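Local coordinates for protein putative isocitrate dehydrogenase, NAD-dependent (Methylococcus capsulatus, PDB 6LKY) that probably catalyses the NAD-dependent oxidation of isocitrate, as a magnesium-binding member of the isocitrate and isopropylmalate dehydrogenase family, at residues N89-V94 and S150-R155; Y156-A161 and K167-V172; V21-A26 and A279-G284; T27-Q32 and I291-A296. The protein carries 1 engineered substitution. All blocks are in the same frame, centred on the assembly; numbering follows the deposited sequence.

Contact 1: N89-V94 and S150-R155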
loop_
_atom_site.group_PDB
_atom_site.type_symbol
_atom_site.label_atom_id
_atom_site.label_comp_id
_atom_site.label_asym_id
_atom_site.label_seq_id
_atom_site.Cartn_x
_atom_site.Cartn_y
_atom_site.Cartn_z
ATOM N N ASN A 89 -23.524 -10.328 2.663
ATOM C CA ASN A 89 -23.520 -9.030 3.348
ATOM C C ASN A 89 -22.506 -8.996 4.492
ATOM O O ASN A 89 -22.767 -8.435 5.557
ATOM C CB ASN A 89 -24.918 -8.658 3.861
ATOM C CG ASN A 89 -25.966 -8.665 2.762
ATOM O OD1 ASN A 89 -25.665 -8.432 1.582
ATOM N ND2 ASN A 89 -27.205 -8.947 3.140
ATOM N N LEU A 90 -21.324 -9.577 4.269
ATOM C CA LEU A 90 -20.281 -9.607 5.299
ATOM C C LEU A 90 -19.452 -8.333 5.154
ATOM O O LEU A 90 -18.348 -8.327 4.609
ATOM C CB LEU A 90 -19.427 -10.867 5.167
ATOM C CG LEU A 90 -20.197 -12.170 4.944
ATOM C CD1 LEU A 90 -19.254 -13.334 4.620
ATOM C CD2 LEU A 90 -21.044 -12.481 6.191
ATOM N N TYR A 91 -20.005 -7.228 5.657
ATOM C CA TYR A 91 -19.460 -5.918 5.341
ATOM C C TYR A 91 -18.204 -5.558 6.133
ATOM O O TYR A 91 -17.478 -4.650 5.714
ATOM C CB TYR A 91 -20.547 -4.847 5.516
ATOM C CG TYR A 91 -21.000 -4.641 6.938
ATOM C CD1 TYR A 91 -20.325 -3.767 7.783
ATOM C CD2 TYR A 91 -22.095 -5.333 7.444
ATOM C CE1 TYR A 91 -20.730 -3.581 9.086
ATOM C CE2 TYR A 91 -22.512 -5.153 8.748
ATOM C CZ TYR A 91 -21.828 -4.277 9.565
ATOM O OH TYR A 91 -22.244 -4.095 10.862
ATOM N N ALA A 92 -17.904 -6.234 7.244
ATOM C CA ALA A 92 -16.715 -5.914 8.029
ATOM C C ALA A 92 -15.667 -7.008 7.866
ATOM O O ALA A 92 -15.951 -8.179 8.117
ATOM C CB ALA A 92 -17.054 -5.747 9.513
ATOM N N ASN A 93 -14.458 -6.636 7.456
ATOM C CA ASN A 93 -13.340 -7.568 7.349
ATOM C C ASN A 93 -12.351 -7.172 8.440
ATOM O O ASN A 93 -11.748 -6.101 8.371
ATOM C CB ASN A 93 -12.726 -7.509 5.949
ATOM C CG ASN A 93 -11.766 -8.662 5.655
ATOM O OD1 ASN A 93 -11.172 -9.250 6.552
ATOM N ND2 ASN A 93 -11.625 -8.993 4.372
ATOM N N VAL A 94 -12.235 -8.005 9.470
ATOM C CA VAL A 94 -11.485 -7.701 10.686
ATOM C C VAL A 94 -10.200 -8.513 10.665
ATOM O O VAL A 94 -10.245 -9.749 10.640
ATOM C CB VAL A 94 -12.323 -8.013 11.939
ATOM C CG1 VAL A 94 -11.588 -7.623 13.205
ATOM C CG2 VAL A 94 -13.700 -7.328 11.849
ATOM N N SER A 150 -20.491 3.188 4.275
ATOM C CA SER A 150 -19.491 3.878 5.087
ATOM C C SER A 150 -19.919 3.958 6.546
ATOM O O SER A 150 -19.115 3.719 7.458
ATOM C CB SER A 150 -19.245 5.281 4.531
ATOM O OG SER A 150 -19.008 5.226 3.147
ATOM N N GLU A 151 -21.176 4.344 6.781
ATOM C CA GLU A 151 -21.698 4.434 8.140
ATOM C C GLU A 151 -21.520 3.123 8.883
ATOM O O GLU A 151 -21.042 3.097 10.026
ATOM C CB GLU A 151 -23.176 4.826 8.116
ATOM C CG GLU A 151 -23.416 6.310 7.915
ATOM C CD GLU A 151 -24.874 6.607 7.641
ATOM O OE1 GLU A 151 -25.673 5.654 7.732
ATOM O OE2 GLU A 151 -25.220 7.775 7.325
ATOM N N ARG A 152 -21.905 2.016 8.251
ATOM C CA ARG A 152 -21.877 0.766 8.995
ATOM C C ARG A 152 -20.445 0.297 9.246
ATOM O O ARG A 152 -20.148 -0.188 10.346
ATOM C CB ARG A 152 -22.723 -0.299 8.287
ATOM C CG ARG A 152 -22.250 -0.740 6.904
ATOM C CD ARG A 152 -23.192 -1.816 6.336
ATOM N NE ARG A 152 -22.798 -2.243 4.995
ATOM C CZ ARG A 152 -23.483 -3.113 4.258
ATOM N NH1 ARG A 152 -24.598 -3.652 4.732
ATOM N NH2 ARG A 152 -23.043 -3.458 3.052
ATOM N N ILE A 153 -19.521 0.482 8.282
ATOM C CA ILE A 153 -18.154 0.023 8.561
ATOM C C ILE A 153 -17.485 0.901 9.623
ATOM O O ILE A 153 -16.742 0.399 10.483
ATOM C CB ILE A 153 -17.298 -0.089 7.273
ATOM C CG1 ILE A 153 -16.018 -0.888 7.565
ATOM C CG2 ILE A 153 -16.895 1.274 6.701
ATOM C CD1 ILE A 153 -16.277 -2.344 7.972
ATOM N N ILE A 154 -17.756 2.210 9.620
ATOM C CA ILE A 154 -17.082 3.063 10.598
ATOM C C ILE A 154 -17.673 2.855 11.997
ATOM O O ILE A 154 -16.932 2.805 12.997
ATOM C CB ILE A 154 -17.128 4.538 10.157
ATOM C CG1 ILE A 154 -16.271 4.738 8.888
ATOM C CG2 ILE A 154 -16.646 5.460 11.311
ATOM C CD1 ILE A 154 -16.723 5.910 7.987
ATOM N N ARG A 155 -19.004 2.707 12.098
ATOM C CA ARG A 155 -19.580 2.340 13.387
ATOM C C ARG A 155 -19.051 0.992 13.859
ATOM O O ARG A 155 -18.781 0.819 15.055
ATOM C CB ARG A 155 -21.109 2.308 13.315
ATOM C CG ARG A 155 -21.748 3.667 13.136
ATOM C CD ARG A 155 -23.151 3.710 13.698
ATOM N NE ARG A 155 -23.616 5.089 13.802
ATOM C CZ ARG A 155 -24.364 5.680 12.879
ATOM N NH1 ARG A 155 -24.750 4.991 11.811
ATOM N NH2 ARG A 155 -24.745 6.941 13.035
HETATM O O HOH W 1 -22.001 -1.557 11.973
#
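Tyr91 and Arg152 both place CG between the backbone N and the carbonyl carbon (chi1 67° for Tyr91 and 64° for Arg152), and the arginine chain then runs extended from CG to NE. Those torsions lay its aliphatic part over one face of the phenol ring. Arg152 CD lies 3.7 Å from the centroid of the Tyr91 ring and 15° off the normal, a CH-pi contact displaced toward the rim. The guanidinium plane is almost parallel to the ring but lies past it, above the tyrosine's first side-chain carbon: Arg152 NE comes to 3.5 Å from Tyr91 CB. At the far end of the ring, a water joins Tyr91 OH to the helix backbone. It is 2.8 Å from that hydroxyl and donates a bond of 2.8 Å to Arg152 O. Replacing Arg152 by alanine would probably strip this ring face of its aliphatic cover, leave Thr119 OG1 without its weak bond from NH2, and give the phenol more room to turn.

Ile153 makes the second part of the contact with a single methyl. Its CD1 reaches 3.4 Å from Tyr91 O and 3.8 Å from Ala92 CB, and the Ile153 side chain also packs on Val115 and Glu117 of strand 111-117. Tyr91 and Ala92 together face Ile252 in a classic beta bulge, at the point where strand 92-98 enters the mixed sheet. The contact thus seats helix 147-163 on the bulged beginning of a central strand, in the alpha/beta fold of this dehydrogenase family.

Contact 2: Y156-A161 and K167-V172; sequences YAFDYA and KKVTLV
Around Phe158 and Val169, helix 156-161 runs nearly antiparallel to strand 168-172, with 158° between their N-to-C directions and 8.7 Å between the axes of the two segments at closest approach. Val169 points at the helix, and its CG2 does most of the touching. This methyl lies over one face of the Phe158 ring, 4.2 Å from the centroid of that ring and 23° off the normal, a CH-pi contact offset toward the rim. Phe158 has CG anti to its carbonyl carbon (chi1 -80°), which brings the ring toward the strand. On the rim, Phe158 CE1 also meets Val169 CB at 3.9 Å. One turn further along the helix, Ala161 CB approaches Val169 CG2 to 4.0 Å, and Ala157 O stands at the same distance from that methyl. The small alanines let the helix come close to the sheet; they also rest on Val224 and Val222 of the neighbouring strand 222-225. Phe158 in turn stacks with Tyr196. No hydrogen bond links the two segments, and all four touching residues are buried, so helix and strand are held together here by dispersion and the exclusion of water.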
loop_
_atom_site.group_PDB
_atom_site.type_symbol
_atom_site.label_atom_id
_atom_site.label_comp_id
_atom_site.label_asym_id
_atom_site.label_seq_id
_atom_site.Cartn_x
_atom_site.Cartn_y
_atom_site.Cartn_z
ATOM N N TYR A 156 -18.898 0.018 12.947
ATOM C CA TYR A 156 -18.325 -1.259 13.362
ATOM C C TYR A 156 -16.942 -1.063 13.959
ATOM O O TYR A 156 -16.602 -1.703 14.957
ATOM C CB TYR A 156 -18.245 -2.260 12.206
ATOM C CG TYR A 156 -17.763 -3.631 12.673
ATOM C CD1 TYR A 156 -16.423 -3.867 12.940
ATOM C CD2 TYR A 156 -18.658 -4.671 12.869
ATOM C CE1 TYR A 156 -15.987 -5.090 13.392
ATOM C CE2 TYR A 156 -18.229 -5.910 13.308
ATOM C CZ TYR A 156 -16.895 -6.107 13.574
ATOM O OH TYR A 156 -16.448 -7.334 14.017
ATOM N N ALA A 157 -16.121 -0.198 13.352
ATOM C CA ALA A 157 -14.772 0.005 13.875
ATOM C C ALA A 157 -14.807 0.608 15.282
ATOM O O ALA A 157 -14.067 0.175 16.172
ATOM C CB ALA A 157 -13.955 0.891 12.924
ATOM N N PHE A 158 -15.659 1.612 15.501
ATOM C CA PHE A 158 -15.744 2.204 16.844
ATOM C C PHE A 158 -16.314 1.220 17.871
ATOM O O PHE A 158 -15.795 1.119 18.996
ATOM C CB PHE A 158 -16.582 3.480 16.807
ATOM C CG PHE A 158 -15.825 4.687 16.316
ATOM C CD1 PHE A 158 -14.935 5.345 17.139
ATOM C CD2 PHE A 158 -16.016 5.163 15.034
ATOM C CE1 PHE A 158 -14.252 6.463 16.693
ATOM C CE2 PHE A 158 -15.327 6.275 14.577
ATOM C CZ PHE A 158 -14.448 6.926 15.410
ATOM N N ASP A 159 -17.391 0.505 17.514
ATOM C CA ASP A 159 -17.955 -0.501 18.414
ATOM C C ASP A 159 -16.930 -1.574 18.740
ATOM O O ASP A 159 -16.833 -2.020 19.890
ATOM C CB ASP A 159 -19.206 -1.146 17.808
ATOM C CG ASP A 159 -20.366 -0.186 17.696
ATOM O OD1 ASP A 159 -20.298 0.897 18.307
ATOM O OD2 ASP A 159 -21.351 -0.510 16.991
ATOM N N TYR A 160 -16.140 -1.989 17.743
ATOM C CA TYR A 160 -15.108 -2.991 17.976
ATOM C C TYR A 160 -14.049 -2.458 18.919
ATOM O O TYR A 160 -13.592 -3.176 19.813
ATOM C CB TYR A 160 -14.470 -3.421 16.652
ATOM C CG TYR A 160 -13.302 -4.385 16.813
ATOM C CD1 TYR A 160 -12.004 -3.921 17.068
ATOM C CD2 TYR A 160 -13.498 -5.758 16.716
ATOM C CE1 TYR A 160 -10.947 -4.809 17.234
ATOM C CE2 TYR A 160 -12.450 -6.648 16.869
ATOM C CZ TYR A 160 -11.184 -6.171 17.125
ATOM O OH TYR A 160 -10.161 -7.070 17.262
ATOM N N ALA A 161 -13.630 -1.206 18.717
ATOM C CA ALA A 161 -12.666 -0.585 19.621
ATOM C C ALA A 161 -13.173 -0.581 21.066
ATOM O O ALA A 161 -12.417 -0.896 21.991
ATOM C CB ALA A 161 -12.347 0.834 19.143
ATOM N N LYS A 167 -8.214 1.977 22.141
ATOM C CA LYS A 167 -8.326 3.379 22.483
ATOM C C LYS A 167 -8.340 4.350 21.308
ATOM O O LYS A 167 -8.755 5.492 21.506
ATOM C CB LYS A 167 -7.278 3.706 23.558
ATOM C CG LYS A 167 -7.992 3.345 24.894
ATOM C CD LYS A 167 -7.233 3.021 26.178
ATOM C CE LYS A 167 -5.804 3.470 26.264
ATOM N NZ LYS A 167 -5.048 2.538 27.162
ATOM N N LYS A 168 -7.964 3.935 20.093
ATOM C CA LYS A 168 -7.892 4.862 18.966
ATOM C C LYS A 168 -8.373 4.186 17.686
ATOM O O LYS A 168 -8.033 3.027 17.408
ATOM C CB LYS A 168 -6.469 5.400 18.773
ATOM C CG LYS A 168 -6.288 6.310 17.545
ATOM C CD LYS A 168 -4.938 6.996 17.578
ATOM C CE LYS A 168 -3.813 5.972 17.674
ATOM N NZ LYS A 168 -2.501 6.652 17.531
ATOM N N VAL A 169 -9.170 4.931 16.917
ATOM C CA VAL A 169 -9.538 4.592 15.542
ATOM C C VAL A 169 -8.881 5.600 14.606
ATOM O O VAL A 169 -9.047 6.815 14.776
ATOM C CB VAL A 169 -11.065 4.582 15.337
ATOM C CG1 VAL A 169 -11.400 4.494 13.834
ATOM C CG2 VAL A 169 -11.710 3.422 16.095
ATOM N N THR A 170 -8.128 5.095 13.630
ATOM C CA THR A 170 -7.530 5.887 12.561
ATOM C C THR A 170 -8.213 5.555 11.240
ATOM O O THR A 170 -8.153 4.411 10.782
ATOM C CB THR A 170 -6.038 5.606 12.441
ATOM O OG1 THR A 170 -5.386 5.909 13.676
ATOM C CG2 THR A 170 -5.446 6.466 11.321
ATOM N N LEU A 171 -8.851 6.543 10.629
ATOM C CA LEU A 171 -9.489 6.357 9.334
ATOM C C LEU A 171 -8.484 6.665 8.227
ATOM O O LEU A 171 -7.905 7.758 8.194
ATOM C CB LEU A 171 -10.728 7.252 9.225
ATOM C CG LEU A 171 -11.650 7.057 8.010
ATOM C CD1 LEU A 171 -13.086 7.471 8.339
ATOM C CD2 LEU A 171 -11.154 7.844 6.786
ATOM N N VAL A 172 -8.287 5.716 7.314
ATOM C CA VAL A 172 -7.271 5.844 6.265
ATOM C C VAL A 172 -7.955 6.098 4.928
ATOM O O VAL A 172 -8.925 5.419 4.583
ATOM C CB VAL A 172 -6.357 4.608 6.214
ATOM C CG1 VAL A 172 -5.232 4.810 5.175
ATOM C CG2 VAL A 172 -5.761 4.386 7.610
#

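Contact 3: V21-A26 and A279-G284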
loop_
_atom_site.group_PDB
_atom_site.type_symbol
_atom_site.label_atom_id
_atom_site.label_comp_id
_atom_site.label_asym_id
_atom_site.label_seq_id
_atom_site.Cartn_x
_atom_site.Cartn_y
_atom_site.Cartn_z
ATOM N N VAL A 21 -8.428 -27.907 10.989
ATOM C CA VAL A 21 -9.509 -28.744 11.500
ATOM C C VAL A 21 -9.001 -29.592 12.656
ATOM O O VAL A 21 -9.603 -29.613 13.741
ATOM C CB VAL A 21 -10.097 -29.606 10.363
ATOM C CG1 VAL A 21 -10.835 -30.817 10.921
ATOM C CG2 VAL A 21 -11.037 -28.763 9.490
ATOM N N LYS A 22 -7.810 -30.186 12.490
ATOM C CA LYS A 22 -7.278 -31.034 13.551
ATOM C C LYS A 22 -7.122 -30.235 14.833
ATOM O O LYS A 22 -7.597 -30.652 15.903
ATOM C CB LYS A 22 -5.947 -31.649 13.117
ATOM C CG LYS A 22 -6.075 -32.757 12.065
ATOM C CD LYS A 22 -4.753 -33.510 11.913
ATOM C CE LYS A 22 -4.425 -33.842 10.455
ATOM N NZ LYS A 22 -5.295 -34.904 9.873
ATOM N N VAL A 23 -6.570 -29.024 14.718
ATOM C CA VAL A 23 -6.342 -28.206 15.903
ATOM C C VAL A 23 -7.665 -27.873 16.564
ATOM O O VAL A 23 -7.811 -27.988 17.790
ATOM C CB VAL A 23 -5.552 -26.939 15.531
ATOM C CG1 VAL A 23 -5.644 -25.905 16.635
ATOM C CG2 VAL A 23 -4.096 -27.297 15.243
ATOM N N ILE A 24 -8.675 -27.532 15.760
ATOM C CA ILE A 24 -9.971 -27.220 16.349
ATOM C C ILE A 24 -10.498 -28.437 17.098
ATOM O O ILE A 24 -10.921 -28.341 18.259
ATOM C CB ILE A 24 -10.955 -26.734 15.267
ATOM C CG1 ILE A 24 -10.566 -25.323 14.790
ATOM C CG2 ILE A 24 -12.388 -26.754 15.791
ATOM C CD1 ILE A 24 -11.207 -24.923 13.462
ATOM N N GLU A 25 -10.395 -29.618 16.484
ATOM C CA GLU A 25 -10.945 -30.788 17.145
ATOM C C GLU A 25 -10.138 -31.133 18.382
ATOM O O GLU A 25 -10.696 -31.667 19.347
ATOM C CB GLU A 25 -11.040 -31.957 16.165
ATOM C CG GLU A 25 -12.353 -31.912 15.370
ATOM C CD GLU A 25 -12.315 -32.720 14.085
ATOM O OE1 GLU A 25 -11.261 -33.328 13.797
ATOM O OE2 GLU A 25 -13.338 -32.732 13.358
ATOM N N ALA A 26 -8.846 -30.780 18.399
ATOM C CA ALA A 26 -8.050 -31.055 19.585
ATOM C C ALA A 26 -8.554 -30.292 20.803
ATOM O O ALA A 26 -8.280 -30.711 21.930
ATOM C CB ALA A 26 -6.579 -30.739 19.333
ATOM N N ALA A 279 -1.837 -19.142 9.923
ATOM C CA ALA A 279 -2.918 -18.230 9.554
ATOM C C ALA A 279 -4.268 -18.938 9.579
ATOM O O ALA A 279 -5.241 -18.427 10.149
ATOM C CB ALA A 279 -2.649 -17.624 8.176
ATOM N N MET A 280 -4.340 -20.133 8.985
ATOM C CA MET A 280 -5.601 -20.874 8.990
ATOM C C MET A 280 -6.003 -21.276 10.404
ATOM O O MET A 280 -7.187 -21.220 10.766
ATOM C CB MET A 280 -5.491 -22.110 8.099
ATOM C CG MET A 280 -6.848 -22.602 7.617
ATOM S SD MET A 280 -7.556 -21.462 6.394
ATOM C CE MET A 280 -9.221 -21.239 7.039
ATOM N N ILE A 281 -5.023 -21.653 11.228
ATOM C CA ILE A 281 -5.319 -22.034 12.605
ATOM C C ILE A 281 -5.843 -20.834 13.399
ATOM O O ILE A 281 -6.818 -20.954 14.149
ATOM C CB ILE A 281 -4.066 -22.682 13.229
ATOM C CG1 ILE A 281 -3.840 -24.059 12.593
ATOM C CG2 ILE A 281 -4.221 -22.861 14.712
ATOM C CD1 ILE A 281 -2.387 -24.502 12.537
ATOM N N MET A 282 -5.246 -19.649 13.200
ATOM C CA MET A 282 -5.728 -18.427 13.850
ATOM C C MET A 282 -7.113 -18.044 13.350
ATOM O O MET A 282 -7.937 -17.534 14.122
ATOM C CB MET A 282 -4.751 -17.269 13.622
ATOM C CG MET A 282 -3.393 -17.395 14.321
ATOM S SD MET A 282 -3.518 -17.585 16.129
ATOM C CE MET A 282 -3.996 -15.910 16.587
ATOM N N ALA A 283 -7.395 -18.284 12.064
ATOM C CA ALA A 283 -8.758 -18.092 11.577
ATOM C C ALA A 283 -9.724 -18.989 12.336
ATOM O O ALA A 283 -10.827 -18.562 12.707
ATOM C CB ALA A 283 -8.835 -18.363 10.066
ATOM N N GLY A 284 -9.316 -20.237 12.579
ATOM C CA GLY A 284 -10.103 -21.118 13.428
ATOM C C GLY A 284 -10.318 -20.553 14.822
ATOM O O GLY A 284 -11.412 -20.645 15.376
#
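Val23 is the first residue of 21-26 to meet 279-284, and it does so with both methyls. Its CG1 rests 3.9 Å from Ile281 CG2, while Val23 CG2 stands 4.2 Å from Ile281 CG1; the two branched side chains cross at about a right angle, and each presents two carbons to the other. The backbones come close, with 7.1 Å between Val23 CA and Ile281 CA and 6.8 Å between Ile24 CA and Gly284 CA. Around this pair the packing continues into other helices: Ile300 of helix 294-310 and Ile333 of helix 326-337 each touch both Val23 and Ile281.

Helix 13-26 connects strands 2-7 and 31-35, which are parallel neighbours in the mixed sheet, and so forms the helical link of a beta-alpha-beta crossover. Helix 278-290 lies alongside it, and the two share a partner in the sheet: Phe65 of strand 63-66 touches Ile24 from one helix and Met280 and Ala283 from the other.

Ile24 follows, reaching across to the other helix with its terminal methyl. CG1 is anti to the carbonyl carbon (chi1 -72°) and the chain continues extended (chi2 163°), carrying CD1 to 4.0 Å from Gly284 CA. A beta carbon on Gly284 would point toward this methyl and lie only 3.0 Å from Ile24 CD1, so the absence of a side chain is probably what lets the isoleucine methyl sit against the backbone. Gly284 lies about 9 Å from the side chain of Glu260, a residue seen to bind NAD. Glu25, next along the helix, makes no contact with 279-284; its OE2 is hydrogen-bonded to Trp33 NE1.

Contact 4: T27-Q32 and I291-A296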
loop_
_atom_site.group_PDB
_atom_site.type_symbol
_atom_site.label_atom_id
_atom_site.label_comp_id
_atom_site.label_asym_id
_atom_site.label_seq_id
_atom_site.Cartn_x
_atom_site.Cartn_y
_atom_site.Cartn_z
ATOM N N THR A 27 -9.291 -29.192 20.607
ATOM C CA THR A 27 -9.785 -28.420 21.744
ATOM C C THR A 27 -10.987 -29.065 22.416
ATOM O O THR A 27 -11.348 -28.659 23.525
ATOM C CB THR A 27 -10.192 -27.007 21.315
ATOM O OG1 THR A 27 -11.324 -27.099 20.443
ATOM C CG2 THR A 27 -9.055 -26.295 20.605
ATOM N N GLY A 28 -11.620 -30.040 21.768
ATOM C CA GLY A 28 -12.827 -30.652 22.275
ATOM C C GLY A 28 -14.118 -30.001 21.837
ATOM O O GLY A 28 -15.193 -30.514 22.175
ATOM N N VAL A 29 -14.057 -28.904 21.081
ATOM C CA VAL A 29 -15.274 -28.287 20.570
ATOM C C VAL A 29 -15.946 -29.216 19.566
ATOM O O VAL A 29 -15.285 -29.893 18.768
ATOM C CB VAL A 29 -14.966 -26.911 19.956
ATOM C CG1 VAL A 29 -16.251 -26.192 19.601
ATOM C CG2 VAL A 29 -14.192 -26.077 20.957
ATOM N N GLN A 30 -17.271 -29.255 19.613
ATOM C CA GLN A 30 -18.069 -30.153 18.788
ATOM C C GLN A 30 -18.468 -29.452 17.495
ATOM O O GLN A 30 -19.235 -28.483 17.524
ATOM C CB GLN A 30 -19.313 -30.601 19.550
ATOM C CG GLN A 30 -19.028 -31.053 20.973
ATOM C CD GLN A 30 -18.488 -32.468 21.032
ATOM O OE1 GLN A 30 -19.235 -33.435 20.872
ATOM N NE2 GLN A 30 -17.182 -32.598 21.260
ATOM N N VAL A 31 -17.978 -29.958 16.364
ATOM C CA VAL A 31 -18.260 -29.375 15.059
ATOM C C VAL A 31 -18.776 -30.454 14.120
ATOM O O VAL A 31 -18.096 -31.461 13.892
ATOM C CB VAL A 31 -17.021 -28.705 14.440
ATOM C CG1 VAL A 31 -17.421 -27.972 13.168
ATOM C CG2 VAL A 31 -16.349 -27.769 15.436
ATOM N N GLN A 32 -19.954 -30.225 13.545
ATOM C CA GLN A 32 -20.393 -30.949 12.356
ATOM C C GLN A 32 -19.947 -30.148 11.129
ATOM O O GLN A 32 -20.538 -29.118 10.801
ATOM C CB GLN A 32 -21.905 -31.148 12.384
ATOM C CG GLN A 32 -22.435 -32.076 11.289
ATOM C CD GLN A 32 -23.948 -32.015 11.156
ATOM O OE1 GLN A 32 -24.653 -31.675 12.107
ATOM N NE2 GLN A 32 -24.454 -32.331 9.967
ATOM N N ILE A 291 -18.325 -17.975 17.743
ATOM C CA ILE A 291 -19.474 -18.854 17.953
ATOM C C ILE A 291 -19.628 -19.220 19.426
ATOM O O ILE A 291 -20.370 -20.146 19.768
ATOM C CB ILE A 291 -19.363 -20.130 17.100
ATOM C CG1 ILE A 291 -18.092 -20.893 17.466
ATOM C CG2 ILE A 291 -19.409 -19.786 15.621
ATOM C CD1 ILE A 291 -17.955 -22.221 16.747
ATOM N N GLY A 292 -18.926 -18.511 20.304
ATOM C CA GLY A 292 -19.112 -18.687 21.729
ATOM C C GLY A 292 -18.253 -19.779 22.331
ATOM O O GLY A 292 -18.691 -20.490 23.238
ATOM N N GLU A 293 -17.023 -19.920 21.846
ATOM C CA GLU A 293 -16.047 -20.851 22.416
ATOM C C GLU A 293 -14.742 -20.124 22.721
ATOM O O GLU A 293 -13.671 -20.514 22.244
ATOM C CB GLU A 293 -15.813 -22.017 21.460
ATOM C CG GLU A 293 -17.048 -22.872 21.227
ATOM C CD GLU A 293 -17.308 -23.866 22.355
ATOM O OE1 GLU A 293 -16.495 -23.922 23.308
ATOM O OE2 GLU A 293 -18.326 -24.595 22.281
ATOM N N PRO A 294 -14.792 -19.072 23.548
ATOM C CA PRO A 294 -13.593 -18.231 23.737
ATOM C C PRO A 294 -12.422 -18.945 24.381
ATOM O O PRO A 294 -11.265 -18.633 24.068
ATOM C CB PRO A 294 -14.096 -17.095 24.640
ATOM C CG PRO A 294 -15.320 -17.639 25.313
ATOM C CD PRO A 294 -15.941 -18.595 24.340
ATOM N N ASP A 295 -12.680 -19.884 25.290
ATOM C CA ASP A 295 -11.581 -20.577 25.951
ATOM C C ASP A 295 -10.813 -21.460 24.969
ATOM O O ASP A 295 -9.577 -21.495 24.987
ATOM C CB ASP A 295 -12.107 -21.403 27.122
ATOM C CG ASP A 295 -11.039 -22.278 27.716
ATOM O OD1 ASP A 295 -10.073 -21.714 28.280
ATOM O OD2 ASP A 295 -11.138 -23.520 27.563
ATOM N N ALA A 296 -11.532 -22.228 24.145
ATOM C CA ALA A 296 -10.890 -23.001 23.084
ATOM C C ALA A 296 -10.093 -22.108 22.137
ATOM O O ALA A 296 -8.988 -22.472 21.709
ATOM C CB ALA A 296 -11.942 -23.786 22.307
#
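Val29 and Ala296 meet at the centre, where Val29 CG2 presses to 3.5 Å from Ala296 CB, tighter than usual for two carbons. Thr27 packs against the same methyl, its CB 3.8 Å from Ala296 CB. The other branch of Val29 meets Glu293, which comes from the opposite direction: Val29 CG1 lies 3.7 Å from Glu293 OE2 and 3.8 Å from Glu293 CG. The glutamate chain bends sharply at chi2 (-80°), folding its carboxylate back beside the valine. Were Glu293 an alanine, Val29 CG1 would probably lose this cover and a gap would open beside it.

Leu288 of helix 278-290 backs the group, touching Val29, Glu293 and Ala296. Farther out, each segment is set by a turn with a positive-phi glycine. Gly292 is the C-prime residue of the Schellman motif ending helix 278-290, and Glu293 stands at the N-cap position of helix 294-310. On the other side, Gly28 leaves helical geometry after helix 13-26. Thr27 OG1 is hydrogen-bonded to Ile24 O and also receives a weak bond of 3.3 Å from Val29 N, while Gln30 NE2 donates to Gly28 O at 3.0 Å, from above the carbonyl plane. Between the segments themselves there is no hydrogen bond: the join rests on carbon packing, with a carboxylate against a valine, while Arg299 further along helix 294-310 adds a polar tie from its NH1 to Thr27 O.

How the contacts relate
Contacts 1 and 2 succeed each other along helix 147-163, with centres 11 Å apart; Tyr156 of contact 2 packs on Ala92 of contact 1, its CG 3.9 Å from Ala92 CB. Contacts 3 and 4 form a second pair, 10 Å between centres, touching where Ile24 CG2 lies 4.1 Å from Val31 CG2. Their segments alternate along the chain, and they close over the 250-odd residues that hold the other pair. Contacts 1 and 3 lie on opposite sides of the chain's centre, with centres 25 Å apart. The side chain of Ile281 of contact 3 is about 10 Å from a bound NAD, and that of Ala92 of contact 1 about 11 Å from that of Glu260, an NAD-binding residue; contacts 2 and 4 lie away from these sites.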